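Local coordinates for high affinity transport system protein p37 (Mycoplasma hyorhinis, PDB 3EKI) that binds thiamine diphosphate and probably serves as the extracytoplasmic substrate-binding lipoprotein of a high-affinity transport system, at residues K78-L83 with V96-T101; Q41-I46 with E119-I124; I46-S51 with E74-E79; K82-N87 with Q357-Q362. One frame throughout, in Å; residues are numbered along the deposited sequence.

Interaction 1 of 4, residues K78-L83 with V96-T101; sequences KEFNKL and VDFKVT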
# COMPACT_ATOMS: atom_id res chain seq x y z
N LYS A 78 26.96 5.18 -5.02
CA LYS A 78 28.19 4.44 -4.76
C LYS A 78 28.07 2.95 -5.02
O LYS A 78 28.94 2.30 -5.60
CB LYS A 78 28.66 4.70 -3.32
CG LYS A 78 28.96 6.11 -2.95
CD LYS A 78 29.95 6.79 -3.89
CE LYS A 78 31.35 6.24 -3.66
NZ LYS A 78 32.36 6.96 -4.50
N GLU A 79 26.99 2.29 -4.58
CA GLU A 79 26.81 0.87 -4.83
C GLU A 79 26.58 0.57 -6.30
O GLU A 79 27.14 -0.39 -6.81
CB GLU A 79 25.63 0.35 -3.99
CG GLU A 79 25.26 -1.11 -4.19
CD GLU A 79 26.32 -2.12 -3.80
OE1 GLU A 79 27.15 -1.76 -2.95
OE2 GLU A 79 26.35 -3.26 -4.29
N PHE A 80 25.76 1.41 -6.94
CA PHE A 80 25.49 1.21 -8.36
C PHE A 80 26.83 1.21 -9.12
O PHE A 80 27.01 0.35 -9.97
CB PHE A 80 24.54 2.24 -8.96
CG PHE A 80 24.40 2.19 -10.47
CD1 PHE A 80 25.23 2.88 -11.34
CD2 PHE A 80 23.41 1.40 -11.03
CE1 PHE A 80 25.14 2.76 -12.70
CE2 PHE A 80 23.25 1.31 -12.40
CZ PHE A 80 24.11 2.01 -13.21
N ASN A 81 27.62 2.25 -8.88
CA ASN A 81 28.79 2.35 -9.79
C ASN A 81 29.82 1.29 -9.45
O ASN A 81 30.58 0.83 -10.30
CB ASN A 81 29.37 3.77 -9.77
CG ASN A 81 28.52 4.71 -10.59
OD1 ASN A 81 28.33 4.60 -11.80
ND2 ASN A 81 27.90 5.69 -9.94
N LYS A 82 29.83 0.86 -8.18
CA LYS A 82 30.70 -0.29 -7.85
C LYS A 82 30.32 -1.52 -8.64
O LYS A 82 31.15 -2.21 -9.23
CB LYS A 82 30.64 -0.52 -6.34
CG LYS A 82 31.52 -1.67 -5.86
CD LYS A 82 30.92 -2.32 -4.61
CE LYS A 82 31.14 -3.83 -4.59
NZ LYS A 82 29.84 -4.57 -4.53
N LEU A 83 29.02 -1.85 -8.67
CA LEU A 83 28.55 -2.99 -9.43
C LEU A 83 28.83 -2.86 -10.92
O LEU A 83 29.27 -3.79 -11.59
CB LEU A 83 27.03 -3.13 -9.27
CG LEU A 83 26.49 -3.56 -7.92
CD1 LEU A 83 24.98 -3.78 -8.08
CD2 LEU A 83 27.17 -4.82 -7.43
N VAL A 96 27.25 6.83 -13.45
CA VAL A 96 25.91 7.36 -13.35
C VAL A 96 25.70 8.18 -12.08
O VAL A 96 26.12 7.75 -11.00
CB VAL A 96 24.89 6.21 -13.39
CG1 VAL A 96 23.48 6.74 -13.34
CG2 VAL A 96 25.12 5.41 -14.68
N ASP A 97 25.06 9.32 -12.24
CA ASP A 97 24.60 10.17 -11.15
C ASP A 97 23.12 9.90 -10.87
O ASP A 97 22.35 9.63 -11.79
CB ASP A 97 24.72 11.65 -11.49
CG ASP A 97 24.35 12.54 -10.31
OD1 ASP A 97 24.74 12.15 -9.19
OD2 ASP A 97 23.70 13.58 -10.50
N PHE A 98 22.72 9.96 -9.60
CA PHE A 98 21.32 9.73 -9.25
C PHE A 98 20.70 10.93 -8.54
O PHE A 98 21.33 11.50 -7.65
CB PHE A 98 21.20 8.50 -8.35
CG PHE A 98 21.54 7.21 -9.10
CD1 PHE A 98 22.85 6.79 -9.24
CD2 PHE A 98 20.51 6.45 -9.67
CE1 PHE A 98 23.16 5.63 -9.92
CE2 PHE A 98 20.81 5.29 -10.33
CZ PHE A 98 22.13 4.86 -10.44
N LYS A 99 19.48 11.25 -8.98
CA LYS A 99 18.76 12.43 -8.56
C LYS A 99 17.31 12.02 -8.25
O LYS A 99 16.95 10.92 -8.62
CB LYS A 99 18.78 13.54 -9.61
CG LYS A 99 20.18 13.94 -10.08
CD LYS A 99 20.06 15.12 -11.03
CE LYS A 99 20.76 14.86 -12.35
NZ LYS A 99 20.33 15.84 -13.39
N VAL A 100 16.55 12.89 -7.61
CA VAL A 100 15.10 12.75 -7.48
C VAL A 100 14.46 14.03 -8.02
O VAL A 100 15.07 15.09 -8.11
CB VAL A 100 14.58 12.48 -6.06
CG1 VAL A 100 15.08 11.16 -5.52
CG2 VAL A 100 14.97 13.61 -5.10
N THR A 101 13.19 13.85 -8.37
CA THR A 101 12.35 14.94 -8.82
C THR A 101 10.99 14.77 -8.12
O THR A 101 10.54 13.62 -7.98
CB THR A 101 12.31 14.99 -10.35
OG1 THR A 101 11.77 16.25 -10.78
CG2 THR A 101 11.40 13.91 -10.93
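N81, near the end of helix 64-85, faces V96, just ahead of strand 97-103, with a CA of N81 to CA of V96 distance of 6.8 Å, the closest pair of CA atoms across the two segments. They belong to a beta-alpha-beta crossover: strand 45-51, helix 64-85 and the parallel neighbour strand 97-103 follow one another along the chain, and this contact ties the end of the helix to the beginning of the second strand. The N-H and C=O of V96 are both taken up by the N81 side-chain amide. V96 N donates to N81 OD1 at 3.0 Å in a nearly straight bond (N-H...O 168°) to an in-plane lone pair. N81 ND2 returns a bond to V96 O at 2.9 Å, with that oxygen lying in the amide plane, so the pair fixes the rotation of the amide. ND2 also makes a weak bond back to K77 O on its own helix. The rest of the contact is apolar. F80 turns toward the strand with CG anti to its backbone nitrogen (chi1 171°), which presents one ring face to F98. The F98 rim comes in over that face in a T-shaped stack, with ring centroids of F80 and F98 5.1 Å apart and planes at 70°. Helix 354-369 also packs on F80, through L359, I360 and T363. V96 approaches the far part of the same ring obliquely, its CG2 methyl lying 3.3 Å from F80 CE1, while F98 CZ sits 3.5 Å from F80 CG.

Interaction 2 of 4, residues Q41-I46 with E119-I124; sequences QWDKSI and ELDFGI. With CA (calcium ion), chain D.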
# COMPACT_ATOMS: atom_id res chain seq x y z
N GLN A 41 19.18 3.01 -24.46
CA GLN A 41 20.36 3.86 -24.30
C GLN A 41 20.84 3.93 -22.85
O GLN A 41 20.03 4.12 -21.94
CB GLN A 41 20.10 5.27 -24.80
CG GLN A 41 19.32 5.27 -26.11
CD GLN A 41 19.41 6.66 -26.74
OE1 GLN A 41 18.44 7.40 -26.68
NE2 GLN A 41 20.57 6.95 -27.32
N TRP A 42 22.15 3.80 -22.67
CA TRP A 42 22.75 4.06 -21.36
C TRP A 42 22.53 5.51 -21.00
O TRP A 42 22.78 6.44 -21.77
CB TRP A 42 24.25 3.74 -21.37
CG TRP A 42 24.87 3.80 -20.00
CD1 TRP A 42 25.47 4.86 -19.40
CD2 TRP A 42 24.94 2.68 -19.10
NE1 TRP A 42 25.91 4.49 -18.15
CE2 TRP A 42 25.60 3.16 -17.95
CE3 TRP A 42 24.51 1.34 -19.16
CZ2 TRP A 42 25.83 2.32 -16.86
CZ3 TRP A 42 24.75 0.52 -18.07
CH2 TRP A 42 25.41 1.00 -16.92
N ASP A 43 22.07 5.80 -19.79
CA ASP A 43 21.80 7.16 -19.40
C ASP A 43 22.68 7.50 -18.22
O ASP A 43 22.56 6.83 -17.18
CB ASP A 43 20.31 7.30 -19.05
CG ASP A 43 19.87 8.72 -18.83
OD1 ASP A 43 20.73 9.63 -18.85
OD2 ASP A 43 18.65 8.96 -18.65
N LYS A 44 23.56 8.47 -18.35
CA LYS A 44 24.51 8.77 -17.28
C LYS A 44 23.91 9.56 -16.14
O LYS A 44 24.58 9.84 -15.13
CB LYS A 44 25.73 9.52 -17.85
CG LYS A 44 25.34 10.92 -18.33
CD LYS A 44 26.45 11.60 -19.12
CE LYS A 44 26.06 13.02 -19.49
NZ LYS A 44 26.60 13.40 -20.83
N SER A 45 22.65 9.91 -16.23
CA SER A 45 21.91 10.62 -15.20
C SER A 45 20.60 9.87 -14.96
O SER A 45 19.80 9.73 -15.89
CB SER A 45 21.64 12.07 -15.60
OG SER A 45 20.71 12.70 -14.72
N ILE A 46 20.37 9.36 -13.75
CA ILE A 46 19.12 8.67 -13.47
C ILE A 46 18.37 9.50 -12.43
O ILE A 46 18.95 9.82 -11.41
CB ILE A 46 19.41 7.23 -13.04
CG1 ILE A 46 19.95 6.33 -14.15
CG2 ILE A 46 18.18 6.59 -12.39
CD1 ILE A 46 18.87 5.93 -15.14
N GLU A 119 14.44 13.07 -18.41
CA GLU A 119 14.35 13.84 -17.19
C GLU A 119 13.68 13.05 -16.06
O GLU A 119 13.82 13.44 -14.90
CB GLU A 119 13.58 15.15 -17.37
CG GLU A 119 12.09 15.08 -17.18
CD GLU A 119 11.35 16.07 -18.06
OE1 GLU A 119 11.88 17.19 -18.27
OE2 GLU A 119 10.25 15.71 -18.54
N LEU A 120 12.98 11.96 -16.39
CA LEU A 120 12.35 11.11 -15.39
C LEU A 120 12.46 9.65 -15.84
O LEU A 120 11.86 9.22 -16.82
CB LEU A 120 10.88 11.46 -15.15
CG LEU A 120 10.13 10.51 -14.21
CD1 LEU A 120 10.70 10.60 -12.80
CD2 LEU A 120 8.65 10.84 -14.24
N ASP A 121 13.28 8.89 -15.13
CA ASP A 121 13.67 7.55 -15.56
C ASP A 121 12.98 6.40 -14.82
O ASP A 121 12.88 5.30 -15.38
CB ASP A 121 15.18 7.42 -15.39
CG ASP A 121 15.97 8.52 -16.09
OD1 ASP A 121 16.54 9.40 -15.43
OD2 ASP A 121 15.92 8.56 -17.34
N PHE A 122 12.56 6.63 -13.58
CA PHE A 122 12.06 5.52 -12.78
C PHE A 122 11.18 6.05 -11.66
O PHE A 122 11.35 7.15 -11.16
CB PHE A 122 13.24 4.76 -12.20
CG PHE A 122 13.01 3.65 -11.20
CD1 PHE A 122 12.87 2.35 -11.63
CD2 PHE A 122 12.96 3.95 -9.85
CE1 PHE A 122 12.67 1.33 -10.70
CE2 PHE A 122 12.75 2.94 -8.91
CZ PHE A 122 12.63 1.65 -9.38
N GLY A 123 10.25 5.19 -11.26
CA GLY A 123 9.57 5.47 -9.98
C GLY A 123 8.89 4.23 -9.46
O GLY A 123 8.87 3.18 -10.11
N ILE A 124 8.34 4.29 -8.25
CA ILE A 124 7.72 3.13 -7.61
C ILE A 124 6.23 3.42 -7.40
O ILE A 124 5.93 4.48 -6.85
CB ILE A 124 8.44 2.78 -6.31
CG1 ILE A 124 9.92 2.50 -6.55
CG2 ILE A 124 7.73 1.63 -5.62
CD1 ILE A 124 10.77 2.36 -5.30
CA CA D . 17.82 10.48 -16.98
O HOH W 1 19.29 12.12 -18.21
O HOH W 2 18.23 12.32 -15.17
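D43 and D121 meet on a calcium ion that joins the loop leading into strand 45-51, near the start of the modelled chain, to the loop leading into strand 122-125. D43 binds the calcium through one oxygen, OD2, at 2.4 Å, whereas D121 straddles it with both, OD1 at 2.3 Å and the longer OD2 at 2.7 Å. The backbone oxygen S45 O adds a ligand at 2.4 Å from the calcium, and two waters and P118 O complete a sevenfold shell. The two carboxylates are turned almost perpendicular, their planes 81° apart, and the metal holds D43 OD2 and D121 OD2 only 3.1 Å from each other. Such closeness of two anionic oxygens is presumably tolerated because of the cation and of R349, whose NE bonds to D121 OD2 and whose NH2 bonds to D43 OD2. Further out, D43 OD1 closes an Asx turn, receiving S45 N at 3.3 Å from above the carboxylate plane; the turn is consistent with S45 O and the carboxylate reaching the same metal. One of the bound waters donates to D43 OD1 at 2.9 Å. With CG anti to the backbone nitrogen (chi1 -171°), D43 extends toward the ion, and its own N-H is held by E356 OE1 of helix 354-369. T47 N bonds to D121 OD1, and the CD1 methyl of I46 rests against D121 CB. The site thus lies at the start of strand 45-51, which pairs with strand 97-103 through I46, while I46 also packs on E356 and I360 of helix 354-369.

Interaction 3 of 4, residues I46-S51 with E74-E79; sequences ITFGVS and ENFKKE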
# COMPACT_ATOMS: atom_id res chain seq x y z
N ILE A 46 20.37 9.36 -13.75
CA ILE A 46 19.12 8.67 -13.47
C ILE A 46 18.37 9.50 -12.43
O ILE A 46 18.95 9.82 -11.41
CB ILE A 46 19.41 7.23 -13.04
CG1 ILE A 46 19.95 6.33 -14.15
CG2 ILE A 46 18.18 6.59 -12.39
CD1 ILE A 46 18.87 5.93 -15.14
N THR A 47 17.13 9.81 -12.75
CA THR A 47 16.26 10.56 -11.87
C THR A 47 15.07 9.71 -11.43
O THR A 47 14.32 9.25 -12.30
CB THR A 47 15.75 11.84 -12.57
OG1 THR A 47 16.86 12.67 -12.91
CG2 THR A 47 14.85 12.64 -11.64
N PHE A 48 14.90 9.50 -10.14
CA PHE A 48 13.74 8.85 -9.54
C PHE A 48 12.64 9.85 -9.20
O PHE A 48 12.87 10.91 -8.59
CB PHE A 48 14.17 8.13 -8.26
CG PHE A 48 15.21 7.03 -8.43
CD1 PHE A 48 15.40 6.35 -9.61
CD2 PHE A 48 16.01 6.69 -7.35
CE1 PHE A 48 16.36 5.35 -9.70
CE2 PHE A 48 16.97 5.69 -7.42
CZ PHE A 48 17.12 5.00 -8.60
N GLY A 49 11.40 9.55 -9.54
CA GLY A 49 10.27 10.36 -9.12
C GLY A 49 9.93 9.96 -7.69
O GLY A 49 9.92 8.76 -7.39
N VAL A 50 9.71 10.96 -6.85
CA VAL A 50 9.27 10.73 -5.48
C VAL A 50 8.16 11.74 -5.16
O VAL A 50 8.11 12.81 -5.73
CB VAL A 50 10.35 10.84 -4.40
CG1 VAL A 50 11.50 9.88 -4.68
CG2 VAL A 50 10.83 12.28 -4.27
N SER A 51 7.32 11.33 -4.21
CA SER A 51 6.18 12.17 -3.88
C SER A 51 6.61 13.57 -3.43
O SER A 51 7.47 13.69 -2.56
CB SER A 51 5.31 11.57 -2.77
OG SER A 51 4.35 12.56 -2.40
N GLU A 74 23.22 9.16 -2.38
CA GLU A 74 24.66 8.97 -2.30
C GLU A 74 24.97 7.49 -2.12
O GLU A 74 25.80 6.95 -2.84
CB GLU A 74 25.28 9.80 -1.17
CG GLU A 74 26.75 9.52 -0.95
CD GLU A 74 27.68 10.11 -2.00
OE1 GLU A 74 27.22 10.91 -2.84
OE2 GLU A 74 28.87 9.75 -1.98
N ASN A 75 24.29 6.79 -1.20
CA ASN A 75 24.53 5.37 -1.05
C ASN A 75 24.22 4.60 -2.33
O ASN A 75 24.91 3.63 -2.67
CB ASN A 75 23.64 4.85 0.08
CG ASN A 75 24.11 5.28 1.45
OD1 ASN A 75 25.18 5.84 1.61
ND2 ASN A 75 23.30 5.02 2.48
N PHE A 76 23.17 5.02 -3.02
CA PHE A 76 22.75 4.38 -4.25
C PHE A 76 23.79 4.53 -5.35
O PHE A 76 24.19 3.56 -6.00
CB PHE A 76 21.42 4.97 -4.75
CG PHE A 76 20.64 3.99 -5.61
CD1 PHE A 76 20.95 3.79 -6.94
CD2 PHE A 76 19.58 3.28 -5.08
CE1 PHE A 76 20.29 2.87 -7.72
CE2 PHE A 76 18.92 2.36 -5.84
CZ PHE A 76 19.26 2.14 -7.16
N LYS A 77 24.22 5.78 -5.50
CA LYS A 77 25.25 6.04 -6.53
C LYS A 77 26.51 5.25 -6.29
O LYS A 77 27.12 4.69 -7.21
CB LYS A 77 25.53 7.53 -6.55
CG LYS A 77 26.62 8.01 -7.47
CD LYS A 77 26.81 9.53 -7.44
CE LYS A 77 27.48 9.98 -6.16
NZ LYS A 77 27.82 11.43 -6.17
N LYS A 78 26.96 5.18 -5.02
CA LYS A 78 28.19 4.44 -4.76
C LYS A 78 28.07 2.95 -5.02
O LYS A 78 28.94 2.30 -5.60
CB LYS A 78 28.66 4.70 -3.32
CG LYS A 78 28.96 6.11 -2.95
CD LYS A 78 29.95 6.79 -3.89
CE LYS A 78 31.35 6.24 -3.66
NZ LYS A 78 32.36 6.96 -4.50
N GLU A 79 26.99 2.29 -4.58
CA GLU A 79 26.81 0.87 -4.83
C GLU A 79 26.58 0.57 -6.30
O GLU A 79 27.14 -0.39 -6.81
CB GLU A 79 25.63 0.35 -3.99
CG GLU A 79 25.26 -1.11 -4.19
CD GLU A 79 26.32 -2.12 -3.80
OE1 GLU A 79 27.15 -1.76 -2.95
OE2 GLU A 79 26.35 -3.26 -4.29
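F76 offers one ring face to the edge of F48: the F48 CZ corner stands 3.8 Å above the F76 ring plane, displaced toward its rim, and F76 CE1 and CZ lie near the plane of the F48 ring, at its edge. The pair is a T-shaped stack, with ring centroids of F48 and F76 5.2 Å apart and planes at 83°. F48 CZ leads the approach, 3.9 Å from F76 CZ and equally 3.9 Å from F76 CE1, and F48 CE2 follows at 4.2 Å from F76 CE2. The two rings come from the first strand and the helix of a beta-alpha-beta unit, so the contact pins helix 64-85 over strand 45-51. F48 leaves the strand with CG anti to its carbonyl carbon (chi1 -61°), pointing its far edge at the helix. F76 instead has CG roughly opposite its backbone nitrogen (chi1 -155°), which carries its ring off the helix to receive that edge. Both residues are buried and belong to a larger aromatic cluster. F76 also meets F72, F98 and, edge-to-face, F364 of helix 354-369; F48 meets F122. Polar groups of the helix segment are placed elsewhere: K77 NZ and E74 OE1 form a salt bridge of 3.4 Å, weak as a hydrogen bond, and N75 ND2 bonds to Q372 O. Between the strand and helix segments the attraction is carried by dispersion, probably with a weak electrostatic term from the C-H rim of F48 facing the pi face of F76, and no hydrogen bond or ion pair runs between the two segments.

Interaction 4 of 4, residues K82-N87 with Q357-Q362; sequences KLKNAN and QNLIVQ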
# COMPACT_ATOMS: atom_id res chain seq x y z
N LYS A 82 29.83 0.86 -8.18
CA LYS A 82 30.70 -0.29 -7.85
C LYS A 82 30.32 -1.52 -8.64
O LYS A 82 31.15 -2.21 -9.23
CB LYS A 82 30.64 -0.52 -6.34
CG LYS A 82 31.52 -1.67 -5.86
CD LYS A 82 30.92 -2.32 -4.61
CE LYS A 82 31.14 -3.83 -4.59
NZ LYS A 82 29.84 -4.57 -4.53
N LEU A 83 29.02 -1.85 -8.67
CA LEU A 83 28.55 -2.99 -9.43
C LEU A 83 28.83 -2.86 -10.92
O LEU A 83 29.27 -3.79 -11.59
CB LEU A 83 27.03 -3.13 -9.27
CG LEU A 83 26.49 -3.56 -7.92
CD1 LEU A 83 24.98 -3.78 -8.08
CD2 LEU A 83 27.17 -4.82 -7.43
N LYS A 84 28.55 -1.65 -11.39
CA LYS A 84 28.75 -1.31 -12.79
C LYS A 84 30.20 -1.54 -13.21
O LYS A 84 30.46 -2.15 -14.24
CB LYS A 84 28.39 0.15 -13.04
CG LYS A 84 28.68 0.63 -14.47
CD LYS A 84 28.98 2.11 -14.42
CE LYS A 84 29.49 2.68 -15.71
NZ LYS A 84 30.93 2.42 -15.87
N ASN A 85 31.11 -1.03 -12.39
CA ASN A 85 32.53 -1.07 -12.78
C ASN A 85 33.24 -2.37 -12.47
O ASN A 85 34.35 -2.58 -12.97
CB ASN A 85 33.23 0.13 -12.10
CG ASN A 85 32.82 1.41 -12.83
OD1 ASN A 85 32.79 1.43 -14.07
ND2 ASN A 85 32.52 2.46 -12.08
N ALA A 86 32.62 -3.26 -11.71
CA ALA A 86 33.17 -4.57 -11.42
C ALA A 86 32.89 -5.59 -12.51
O ALA A 86 33.35 -6.72 -12.36
CB ALA A 86 32.58 -5.07 -10.11
N ASN A 87 32.18 -5.23 -13.56
CA ASN A 87 31.68 -6.13 -14.59
C ASN A 87 32.05 -5.64 -15.98
O ASN A 87 31.73 -4.52 -16.31
CB ASN A 87 30.14 -6.22 -14.43
CG ASN A 87 29.86 -7.08 -13.20
OD1 ASN A 87 30.25 -8.23 -13.29
ND2 ASN A 87 29.28 -6.57 -12.13
N GLN A 357 19.09 -1.00 -16.10
CA GLN A 357 17.91 -1.32 -15.29
C GLN A 357 18.23 -2.42 -14.30
O GLN A 357 17.94 -2.35 -13.10
CB GLN A 357 16.73 -1.74 -16.18
CG GLN A 357 16.11 -0.67 -17.06
CD GLN A 357 14.88 -1.20 -17.78
OE1 GLN A 357 14.18 -2.04 -17.23
NE2 GLN A 357 14.61 -0.72 -18.97
N ASN A 358 18.83 -3.51 -14.76
CA ASN A 358 19.16 -4.62 -13.89
C ASN A 358 20.16 -4.23 -12.82
O ASN A 358 20.08 -4.70 -11.68
CB ASN A 358 19.70 -5.81 -14.70
CG ASN A 358 18.66 -6.37 -15.66
OD1 ASN A 358 17.45 -6.23 -15.45
ND2 ASN A 358 19.10 -6.97 -16.76
N LEU A 359 21.14 -3.36 -13.10
CA LEU A 359 22.05 -2.88 -12.07
C LEU A 359 21.33 -2.01 -11.04
O LEU A 359 21.63 -2.05 -9.85
CB LEU A 359 23.18 -2.08 -12.71
CG LEU A 359 24.29 -2.89 -13.36
CD1 LEU A 359 25.06 -1.95 -14.28
CD2 LEU A 359 25.24 -3.52 -12.34
N ILE A 360 20.34 -1.25 -11.50
CA ILE A 360 19.56 -0.42 -10.56
C ILE A 360 18.73 -1.34 -9.68
O ILE A 360 18.71 -1.13 -8.45
CB ILE A 360 18.76 0.66 -11.31
CG1 ILE A 360 19.66 1.75 -11.91
CG2 ILE A 360 17.67 1.26 -10.45
CD1 ILE A 360 18.93 2.66 -12.90
N VAL A 361 18.10 -2.35 -10.24
CA VAL A 361 17.35 -3.31 -9.40
C VAL A 361 18.26 -3.94 -8.36
O VAL A 361 17.95 -3.99 -7.17
CB VAL A 361 16.65 -4.38 -10.27
CG1 VAL A 361 16.12 -5.53 -9.42
CG2 VAL A 361 15.52 -3.76 -11.09
N GLN A 362 19.44 -4.43 -8.75
CA GLN A 362 20.34 -5.09 -7.82
C GLN A 362 20.86 -4.13 -6.77
O GLN A 362 21.11 -4.54 -5.63
CB GLN A 362 21.52 -5.70 -8.58
CG GLN A 362 22.31 -6.70 -7.75
CD GLN A 362 21.44 -7.88 -7.33
OE1 GLN A 362 20.83 -8.47 -8.21
NE2 GLN A 362 21.43 -8.15 -6.04
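The CA atoms of K84 and L359 lie 6.9 Å apart, the closest CA pair between the segments, where the last turn of helix 64-85 meets helix 354-369. The two methyls of L359 divide the work: CD2 sits 3.6 Å from L83 CB, while CD1 lies 4.1 Å from K84 CB. L359 holds CG opposite its carbonyl carbon (chi1 -79°), sending both branches across to the helix end. L83 in turn lays its CD1 methyl against the aliphatic part of Q362, 4.0 Å from Q362 CG, the two side chains crossing at about a right angle. The glutamine's chain bends at its second torsion, and its NE2 bonds to N366 OD1 on the same helix. At the helix end N87 ND2 bonds back to L83 O at 2.8 Å, tying the following loop to the last turn. K84 turns its amine away from L359; there NZ bonds to N85 OD1 at 2.8 Å and to F93 O. The helix-helix join thus rests on dispersion and the exclusion of water, with K84 NZ and Q362 NE2 bonded to other partners.

In the fold
All four contacts form one body around helix 64-85, strand 45-51 and strand 97-103. Interactions 1 and 3, with centres about 6 Å apart, use F80 and F76, one turn apart, against F98 of strand 97-103 and F48 of strand 45-51; interaction 4, about 9 Å from interaction 1 between centres, covers the helix end with helix 354-369, whose I360 touches F76, F80 and F98. Interaction 2 adds the calcium, joined to interaction 3 by D121 OD1 to T47 N at 2.8 Å. The V96 side chain is about 8 Å from this ion. The contacts probably build the core of one lobe of a two-lobed binding protein rather than the thiamine diphosphate pocket.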